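Side-chain contact in putative tetR-family transcriptional regulatory protein (Streptomyces coelicolor, PDB 2DG8), which probably binds DNA through an N-terminal helix-turn-helix domain and regulates transcription, as members of the TetR family do: residues A[13-18]-A[48-53]. Sequence-based numbering, arbitrary orientation.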
loop_
_atom_site.group_PDB
_atom_site.type_symbol
_atom_site.label_atom_id
_atom_site.label_comp_id
_atom_site.label_asym_id
_atom_site.label_seq_id
_atom_site.Cartn_x
_atom_site.Cartn_y
_atom_site.Cartn_z
ATOM N N ARG A 13 -9.706 9.125 -23.814
ATOM C CA ARG A 13 -10.855 8.342 -23.381
ATOM C C ARG A 13 -10.455 6.895 -23.169
ATOM O O ARG A 13 -10.984 6.214 -22.289
ATOM C CB ARG A 13 -11.979 8.421 -24.415
ATOM C CG ARG A 13 -13.360 8.564 -23.799
ATOM C CD ARG A 13 -14.421 8.680 -24.878
ATOM N NE ARG A 13 -14.099 9.739 -25.828
ATOM C CZ ARG A 13 -14.069 9.570 -27.146
ATOM N NH1 ARG A 13 -13.767 10.587 -27.942
ATOM N NH2 ARG A 13 -14.337 8.380 -27.666
ATOM N N ILE A 14 -9.518 6.421 -23.977
ATOM C CA ILE A 14 -9.071 5.049 -23.844
ATOM C C ILE A 14 -8.362 4.888 -22.505
ATOM O O ILE A 14 -8.591 3.908 -21.793
ATOM C CB ILE A 14 -8.134 4.653 -25.005
ATOM C CG1 ILE A 14 -8.956 4.539 -26.296
ATOM C CG2 ILE A 14 -7.436 3.329 -24.689
ATOM C CD1 ILE A 14 -8.136 4.359 -27.566
ATOM N N LEU A 15 -7.524 5.863 -22.158
ATOM C CA LEU A 15 -6.788 5.822 -20.899
ATOM C C LEU A 15 -7.731 5.820 -19.702
ATOM O O LEU A 15 -7.553 5.045 -18.759
ATOM C CB LEU A 15 -5.832 7.010 -20.807
ATOM C CG LEU A 15 -4.633 6.943 -21.761
ATOM C CD1 LEU A 15 -3.819 8.210 -21.641
ATOM C CD2 LEU A 15 -3.775 5.722 -21.436
ATOM N N ALA A 16 -8.746 6.675 -19.756
ATOM C CA ALA A 16 -9.726 6.767 -18.680
ATOM C C ALA A 16 -10.485 5.451 -18.503
ATOM O O ALA A 16 -10.678 4.988 -17.381
ATOM C CB ALA A 16 -10.707 7.903 -18.964
ATOM N N ALA A 17 -10.911 4.855 -19.613
ATOM C CA ALA A 17 -11.654 3.599 -19.582
ATOM C C ALA A 17 -10.786 2.487 -18.997
ATOM O O ALA A 17 -11.283 1.576 -18.321
ATOM C CB ALA A 17 -12.104 3.231 -20.992
ATOM N N THR A 18 -9.486 2.566 -19.265
ATOM C CA THR A 18 -8.541 1.584 -18.749
ATOM C C THR A 18 -8.491 1.692 -17.218
ATOM O O THR A 18 -8.471 0.687 -16.508
ATOM C CB THR A 18 -7.127 1.826 -19.319
ATOM O OG1 THR A 18 -7.185 1.855 -20.751
ATOM C CG2 THR A 18 -6.175 0.708 -18.884
ATOM N N TYR A 48 -4.153 1.300 -32.621
ATOM C CA TYR A 48 -3.825 2.442 -33.457
ATOM C C TYR A 48 -3.034 3.438 -32.599
ATOM O O TYR A 48 -2.044 4.033 -33.046
ATOM C CB TYR A 48 -5.100 3.123 -33.965
ATOM C CG TYR A 48 -4.822 4.356 -34.802
ATOM C CD1 TYR A 48 -4.794 4.286 -36.195
ATOM C CD2 TYR A 48 -4.523 5.578 -34.198
ATOM C CE1 TYR A 48 -4.471 5.396 -36.967
ATOM C CE2 TYR A 48 -4.197 6.698 -34.960
ATOM C CZ TYR A 48 -4.172 6.596 -36.344
ATOM O OH TYR A 48 -3.835 7.692 -37.091
ATOM N N HIS A 49 -3.484 3.596 -31.355
ATOM C CA HIS A 49 -2.889 4.540 -30.410
ATOM C C HIS A 49 -1.834 3.991 -29.468
ATOM O O HIS A 49 -1.016 4.746 -28.957
ATOM C CB HIS A 49 -3.994 5.170 -29.556
ATOM C CG HIS A 49 -4.939 6.028 -30.329
ATOM N ND1 HIS A 49 -4.616 7.305 -30.738
ATOM C CD2 HIS A 49 -6.188 5.788 -30.792
ATOM C CE1 HIS A 49 -5.627 7.815 -31.418
ATOM N NE2 HIS A 49 -6.594 6.915 -31.467
ATOM N N PHE A 50 -1.853 2.687 -29.231
ATOM C CA PHE A 50 -0.905 2.096 -28.296
ATOM C C PHE A 50 -0.131 0.915 -28.864
ATOM O O PHE A 50 -0.707 0.027 -29.500
ATOM C CB PHE A 50 -1.653 1.670 -27.027
ATOM C CG PHE A 50 -2.316 2.809 -26.317
ATOM C CD1 PHE A 50 -1.609 3.580 -25.397
ATOM C CD2 PHE A 50 -3.639 3.142 -26.593
ATOM C CE1 PHE A 50 -2.209 4.669 -24.765
ATOM C CE2 PHE A 50 -4.249 4.232 -25.965
ATOM C CZ PHE A 50 -3.527 4.996 -25.048
ATOM N N THR A 51 1.173 0.907 -28.613
ATOM C CA THR A 51 2.043 -0.155 -29.108
ATOM C C THR A 51 1.761 -1.493 -28.447
ATOM O O THR A 51 2.071 -2.544 -29.000
ATOM C CB THR A 51 3.533 0.198 -28.889
ATOM O OG1 THR A 51 3.814 0.283 -27.484
ATOM C CG2 THR A 51 3.859 1.530 -29.546
ATOM N N GLY A 52 1.169 -1.454 -27.260
ATOM C CA GLY A 52 0.872 -2.680 -26.541
ATOM C C GLY A 52 0.290 -2.363 -25.178
ATOM O O GLY A 52 0.158 -1.190 -24.819
ATOM N N ILE A 53 -0.030 -3.400 -24.411
ATOM C CA ILE A 53 -0.628 -3.225 -23.093
ATOM C C ILE A 53 0.275 -2.512 -22.092
ATOM O O ILE A 53 -0.212 -1.796 -21.212
ATOM C CB ILE A 53 -1.067 -4.588 -22.491
ATOM C CG1 ILE A 53 -2.465 -4.462 -21.886
ATOM C CG2 ILE A 53 -0.099 -5.036 -21.400
ATOM C CD1 ILE A 53 -3.578 -4.389 -22.923
#
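Ile14 O is gripped by two donors of Thr18, the hydroxyl OG1 at 2.7 Å and the helical amide N at 3.0 Å, arriving from opposite faces of the carbonyl plane. OG1 sits 36° out of that plane with a C=O...O angle of 137°, so the buried hydroxyl is tied back into its own helix. The contact of Ile14 with Phe50 is apolar: Ile14 CG2 lies 3.5 Å from Phe50 CE2, the two side chains running antiparallel alongside each other. With chi1 at -71°, CG2 is anti to the backbone N and turned to the ring, while CG1, beside that N, carries CD1 to 4.0 Å from His49 CD2. Leu15 comes to Phe50 from the next position of the helix: its CD2 is 3.7 Å from Phe50 CZ and 3.8 Å from Phe50 CE1, so the far end of the ring is shared between two consecutive residues. The contact packs helix 10-25 against the C-terminal end of helix 44-49, which by position is probably the recognition helix of the TetR-type helix-turn-helix. Arg11 ties the same junction together, giving a hydrogen bond to His49 O and a cation-pi contact to Phe50. Phe50 also touches Gln55 and Leu56 of helix 53-77, which begins after the N-cap residue Gly52.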